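NAD-dependent protein deacylase 2 (Archaeoglobus fulgidus, PDB 4TWJ) removes acetyl and longer acyl groups from protein lysines in an NAD-consuming reaction, and deacetylates the chromatin protein Alba to raise its affinity for DNA. Local coordinates at residues A[86-90]-A[91-95]. Sequence-based numbering, arbitrary orientation.
Sequences AELER and MGIVK
Next to M91, the carboxylate of E87 faces the guanidinium of R90, with E87 CD at the guanidinium edge, in its plane; over one face, near the rim, is the carbonyl oxygen of A86. OE1 of E87 takes NH2 of R90 at 2.7 Å in a salt bridge, nearly along its C-O axis. OE2 lies 3.8 Å from M91 CG and also pairs with K247 of helix 235-249. With CG anti to the backbone N (chi1 -179°), the bend at chi2 (60°) brings the carboxylate to R90 and sets the E87 side chain at about a right angle to M91. With an alanine in place of E87, R90 and K247 would probably lose the carboxylate they share, and the M91 thioether one neighbour.

M91 N to E87 O is the last regular bond of helix 80-90. A Schellman motif then closes it: I93 N meets L88 O almost head-on at 3.0 Å, and G92 N comes to E89 O at 2.9 Å from above the carbonyl plane, as V94 N does to L88 O. G92, with positive phi, turns the chain into strand 94-99 of the Rossmann-like parallel sheet. Beneath the turn L88 packs tightly, CB 3.5 Å from V94 CG2, and its CD2 meets I93 CD1 at 4.2 Å; V243 lies against L88 and V246 against I93. On the flank a water donates to both E89 O and V94 O, and the carboxylate of E89 accepts from the backbone N of R112 and R113.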
# COMPACT_ATOMS: atom_id res chain seq x y z
N ALA A 86 4.58 9.55 7.21
CA ALA A 86 3.95 10.86 7.20
C ALA A 86 4.94 11.96 7.58
O ALA A 86 4.97 13.02 6.96
CB ALA A 86 2.74 10.89 8.13
N GLU A 87 5.77 11.70 8.60
CA GLU A 87 6.76 12.68 9.06
C GLU A 87 7.83 12.95 8.00
O GLU A 87 8.26 14.09 7.82
CB GLU A 87 7.39 12.21 10.38
CG GLU A 87 8.43 13.16 10.98
CD GLU A 87 7.89 14.54 11.31
OE1 GLU A 87 6.66 14.73 11.38
OE2 GLU A 87 8.72 15.45 11.52
N LEU A 88 8.27 11.90 7.30
CA LEU A 88 9.25 12.08 6.22
C LEU A 88 8.70 12.95 5.08
O LEU A 88 9.47 13.66 4.43
CB LEU A 88 9.73 10.73 5.68
CG LEU A 88 10.63 9.93 6.63
CD1 LEU A 88 10.81 8.50 6.13
CD2 LEU A 88 11.98 10.62 6.81
N GLU A 89 7.39 12.88 4.84
CA GLU A 89 6.75 13.77 3.87
C GLU A 89 6.69 15.20 4.41
O GLU A 89 7.00 16.15 3.69
CB GLU A 89 5.34 13.26 3.52
CG GLU A 89 4.64 14.06 2.43
CD GLU A 89 3.30 13.47 2.02
OE1 GLU A 89 2.81 12.53 2.67
OE2 GLU A 89 2.73 13.95 1.02
N ARG A 90 6.31 15.33 5.67
CA ARG A 90 6.28 16.63 6.35
C ARG A 90 7.64 17.32 6.30
O ARG A 90 7.72 18.55 6.15
CB ARG A 90 5.82 16.45 7.80
CG ARG A 90 5.44 17.73 8.52
CD ARG A 90 4.79 17.43 9.87
NE ARG A 90 3.49 16.75 9.71
CZ ARG A 90 3.22 15.48 10.02
NH1 ARG A 90 2.00 15.01 9.82
NH2 ARG A 90 4.15 14.67 10.53
N MET A 91 8.71 16.53 6.40
CA MET A 91 10.08 17.04 6.35
C MET A 91 10.55 17.42 4.94
O MET A 91 11.63 17.98 4.78
CB MET A 91 11.05 16.00 6.93
CG MET A 91 10.90 15.78 8.42
SD MET A 91 11.73 14.29 8.98
CE MET A 91 13.44 14.72 8.70
N GLY A 92 9.74 17.11 3.93
CA GLY A 92 10.07 17.41 2.54
C GLY A 92 10.96 16.38 1.86
O GLY A 92 11.47 16.62 0.76
N ILE A 93 11.14 15.23 2.50
CA ILE A 93 12.01 14.18 1.97
C ILE A 93 11.22 13.23 1.08
O ILE A 93 11.56 13.03 -0.08
CB ILE A 93 12.70 13.39 3.11
CG1 ILE A 93 13.60 14.35 3.90
CG2 ILE A 93 13.49 12.22 2.55
CD1 ILE A 93 14.19 13.76 5.15
N VAL A 94 10.16 12.65 1.63
CA VAL A 94 9.31 11.74 0.87
C VAL A 94 8.30 12.54 0.06
O VAL A 94 7.50 13.29 0.61
CB VAL A 94 8.61 10.72 1.80
CG1 VAL A 94 7.48 9.98 1.09
CG2 VAL A 94 9.64 9.73 2.35
N LYS A 95 8.35 12.36 -1.26
CA LYS A 95 7.52 13.12 -2.20
C LYS A 95 6.24 12.38 -2.59
O LYS A 95 5.29 12.99 -3.09
CB LYS A 95 8.31 13.41 -3.47
CG LYS A 95 9.65 14.08 -3.25
CD LYS A 95 9.51 15.41 -2.55
CE LYS A 95 10.84 16.14 -2.49
NZ LYS A 95 10.68 17.51 -1.94
O HOH W 1 7.35 16.06 0.86